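Side-chain contact in transcription factor tau subunit sfc1 (Schizosaccharomyces pombe, PDB 4BJJ), which is a subunit of TFIIIC, in the tauA part that binds boxA promoter sites of tRNA genes, and so helps assemble TFIIIB for RNA polymerase III recruitment: residues 16-21 with 26-31. The protein carries 3 engineered substitutions. Numbering follows the deposited sequence.
Sequences IEHPGF and DAFFQT
His18 reaches from the end of strand 12-18 to Thr31, where its NE2 donates a nearly straight hydrogen bond (168°) to OG1 at 2.8 Å, with the hydroxyl oxygen lying in the imidazole plane. CE1 of Phe28 lies over one face of that imidazole, 3.4 Å above the plane and close to its centre, with the two ring planes at an oblique 41°. Phe28 CD1 also meets the backbone O of Phe21 at 3.3 Å. CG of His18 stands anti to the backbone N (chi1 -169°), which swings the imidazole toward the short helix 25-30.

Two further bonds position the pair. Gly20 N donates to His18 ND1 at 3.0 Å, and Thr31 OG1 donates in turn to Phe28 O at 2.7 Å, in the carbonyl plane. Leu56 touches both His18 and Thr31. On the other side of the strand's backbone, Glu17 makes a salt bridge with Arg75. Residues 16-18 pair antiparallel with a strand of the partner protein's chain, and an apolar side chain of that chain packs on Phe28.

A leucine in place of His18 would probably leave Gly20 N without its acceptor and take from Thr31 OG1 the N-H it accepts. With ND1 accepting and NE2 donating, the chemistry fits a neutral imidazole, in a run of three hydrogen bonds from Gly20 N through the ring and Thr31 OG1 to Phe28 O within the Sfc7-interacting domain.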
ATOM      1  N   ILE A  16       0.144   5.973  -2.264  1.00 33.35           N
ATOM      2  CA  ILE A  16      -0.177   6.504  -3.560  1.00 33.53           C
ATOM      3  C   ILE A  16      -0.053   5.402  -4.599  1.00 33.48           C
ATOM      4  O   ILE A  16       1.034   4.895  -4.848  1.00 36.53           O
ATOM      5  CB  ILE A  16       0.758   7.652  -3.911  1.00 32.55           C
ATOM      6  CG1 ILE A  16       0.591   8.770  -2.893  1.00 32.52           C
ATOM      7  CG2 ILE A  16       0.443   8.191  -5.285  1.00 36.07           C
ATOM      8  CD1 ILE A  16       1.684   9.803  -2.941  1.00 35.19           C
ATOM      9  N   GLU A  17      -1.166   5.041  -5.220  1.00 35.81           N
ATOM     10  CA  GLU A  17      -1.150   4.013  -6.267  1.00 35.39           C
ATOM     11  C   GLU A  17      -0.966   4.647  -7.635  1.00 38.96           C
ATOM     12  O   GLU A  17      -1.929   4.988  -8.311  1.00 39.80           O
ATOM     13  CB  GLU A  17      -2.411   3.148  -6.199  1.00 31.42           C
ATOM     14  CG  GLU A  17      -2.496   2.306  -4.921  1.00 33.20           C
ATOM     15  CD  GLU A  17      -3.636   1.273  -4.930  1.00 47.00           C
ATOM     16  OE1 GLU A  17      -4.399   1.173  -5.928  1.00 51.48           O
ATOM     17  OE2 GLU A  17      -3.770   0.555  -3.918  1.00 46.19           O
ATOM     18  N   HIS A  18       0.293   4.775  -8.036  1.00 38.88           N
ATOM     19  CA  HIS A  18       0.680   5.433  -9.276  1.00 37.52           C
ATOM     20  C   HIS A  18       0.656   4.402 -10.430  1.00 44.44           C
ATOM     21  O   HIS A  18       0.977   3.236 -10.239  1.00 47.16           O
ATOM     22  CB  HIS A  18       2.066   5.995  -9.030  1.00 36.72           C
ATOM     23  CG  HIS A  18       2.576   6.926 -10.076  1.00 44.71           C
ATOM     24  ND1 HIS A  18       2.866   6.513 -11.358  1.00 44.97           N
ATOM     25  CD2 HIS A  18       2.955   8.225 -10.010  1.00 42.21           C
ATOM     26  CE1 HIS A  18       3.356   7.527 -12.049  1.00 40.51           C
ATOM     27  NE2 HIS A  18       3.429   8.579 -11.250  1.00 39.61           N
ATOM     28  N   PRO A  19       0.236   4.813 -11.631  1.00 44.51           N
ATOM     29  CA  PRO A  19       0.077   3.855 -12.740  1.00 43.36           C
ATOM     30  C   PRO A  19       1.287   3.701 -13.648  1.00 47.12           C
ATOM     31  O   PRO A  19       1.315   2.805 -14.484  1.00 50.68           O
ATOM     32  CB  PRO A  19      -1.059   4.459 -13.561  1.00 45.48           C
ATOM     33  CG  PRO A  19      -0.964   5.941 -13.301  1.00 41.40           C
ATOM     34  CD  PRO A  19      -0.383   6.120 -11.926  1.00 38.70           C
ATOM     35  N   GLY A  20       2.251   4.598 -13.518  1.00 49.95           N
ATOM     36  CA  GLY A  20       3.527   4.486 -14.214  1.00 48.23           C
ATOM     37  C   GLY A  20       4.705   3.920 -13.429  1.00 45.41           C
ATOM     38  O   GLY A  20       4.536   3.174 -12.488  1.00 44.70           O
ATOM     39  N   PHE A  21       5.909   4.308 -13.832  1.00 45.94           N
ATOM     40  CA  PHE A  21       7.113   3.608 -13.430  1.00 49.55           C
ATOM     41  C   PHE A  21       8.245   4.524 -13.054  1.00 53.47           C
ATOM     42  O   PHE A  21       8.414   5.610 -13.614  1.00 51.25           O
ATOM     43  CB  PHE A  21       7.543   2.701 -14.577  1.00 54.13           C
ATOM     44  CG  PHE A  21       6.443   1.790 -15.036  1.00 49.39           C
ATOM     45  CD1 PHE A  21       6.109   0.671 -14.290  1.00 45.91           C
ATOM     46  CD2 PHE A  21       5.712   2.087 -16.174  1.00 51.25           C
ATOM     47  CE1 PHE A  21       5.078  -0.151 -14.681  1.00 51.46           C
ATOM     48  CE2 PHE A  21       4.675   1.271 -16.582  1.00 57.03           C
ATOM     49  CZ  PHE A  21       4.349   0.150 -15.839  1.00 56.03           C
ATOM     50  N   ASP A  26      13.361  11.245 -10.745  1.00 66.63           N
ATOM     51  CA  ASP A  26      13.017  12.653 -10.753  1.00 59.82           C
ATOM     52  C   ASP A  26      11.779  12.907 -11.598  1.00 61.30           C
ATOM     53  O   ASP A  26      10.823  13.522 -11.130  1.00 65.55           O
ATOM     54  CB  ASP A  26      14.204  13.469 -11.241  1.00 68.82           C
ATOM     55  CG  ASP A  26      15.427  13.305 -10.337  1.00 90.11           C
ATOM     56  OD1 ASP A  26      15.236  13.110  -9.113  1.00 93.55           O
ATOM     57  OD2 ASP A  26      16.575  13.347 -10.842  1.00100.33           O
ATOM     58  N   ALA A  27      11.789  12.419 -12.834  1.00 64.03           N
ATOM     59  CA  ALA A  27      10.617  12.520 -13.697  1.00 58.07           C
ATOM     60  C   ALA A  27       9.414  11.880 -13.029  1.00 57.31           C
ATOM     61  O   ALA A  27       8.320  12.423 -13.083  1.00 56.55           O
ATOM     62  CB  ALA A  27      10.877  11.854 -15.021  1.00 54.69           C
ATOM     63  N   PHE A  28       9.635  10.731 -12.391  1.00 48.00           N
ATOM     64  CA  PHE A  28       8.560   9.988 -11.759  1.00 44.16           C
ATOM     65  C   PHE A  28       7.893  10.795 -10.656  1.00 47.71           C
ATOM     66  O   PHE A  28       6.677  10.907 -10.642  1.00 45.53           O
ATOM     67  CB  PHE A  28       9.089   8.664 -11.221  1.00 42.88           C
ATOM     68  CG  PHE A  28       8.118   7.904 -10.373  1.00 41.24           C
ATOM     69  CD1 PHE A  28       7.102   7.163 -10.952  1.00 37.40           C
ATOM     70  CD2 PHE A  28       8.241   7.913  -8.985  1.00 40.88           C
ATOM     71  CE1 PHE A  28       6.212   6.441 -10.162  1.00 37.44           C
ATOM     72  CE2 PHE A  28       7.366   7.207  -8.191  1.00 41.59           C
ATOM     73  CZ  PHE A  28       6.343   6.458  -8.778  1.00 41.97           C
ATOM     74  N   PHE A  29       8.684  11.344  -9.739  1.00 52.55           N
ATOM     75  CA  PHE A  29       8.151  12.138  -8.633  1.00 51.14           C
ATOM     76  C   PHE A  29       7.534  13.429  -9.125  1.00 49.00           C
ATOM     77  O   PHE A  29       6.583  13.940  -8.543  1.00 50.76           O
ATOM     78  CB  PHE A  29       9.260  12.499  -7.666  1.00 51.52           C
ATOM     79  CG  PHE A  29       9.748  11.354  -6.863  1.00 53.02           C
ATOM     80  CD1 PHE A  29       8.855  10.532  -6.195  1.00 52.59           C
ATOM     81  CD2 PHE A  29      11.101  11.100  -6.759  1.00 53.63           C
ATOM     82  CE1 PHE A  29       9.303   9.474  -5.449  1.00 57.92           C
ATOM     83  CE2 PHE A  29      11.549  10.052  -6.013  1.00 57.58           C
ATOM     84  CZ  PHE A  29      10.649   9.236  -5.350  1.00 58.81           C
ATOM     85  N   GLN A  30       8.096  13.953 -10.195  1.00 41.64           N
ATOM     86  CA  GLN A  30       7.598  15.173 -10.786  1.00 40.40           C
ATOM     87  C   GLN A  30       6.167  15.008 -11.328  1.00 45.41           C
ATOM     88  O   GLN A  30       5.393  15.983 -11.350  1.00 46.19           O
ATOM     89  CB  GLN A  30       8.562  15.641 -11.872  1.00 46.39           C
ATOM     90  CG  GLN A  30       8.257  17.005 -12.431  1.00 60.16           C
ATOM     91  CD  GLN A  30       8.072  18.042 -11.348  1.00 60.68           C
ATOM     92  OE1 GLN A  30       8.813  18.058 -10.348  1.00 64.05           O
ATOM     93  NE2 GLN A  30       7.044  18.893 -11.515  1.00 46.21           N
ATOM     94  N   THR A  31       5.775  13.782 -11.700  1.00 43.52           N
ATOM     95  CA  THR A  31       4.419  13.582 -12.224  1.00 43.46           C
ATOM     96  C   THR A  31       3.342  13.905 -11.185  1.00 39.94           C
ATOM     97  O   THR A  31       2.168  14.107 -11.527  1.00 40.87           O
ATOM     98  CB  THR A  31       4.162  12.156 -12.740  1.00 41.79           C
ATOM     99  OG1 THR A  31       4.229  11.231 -11.653  1.00 38.42           O
ATOM    100  CG2 THR A  31       5.147  11.768 -13.844  1.00 38.07           C
TER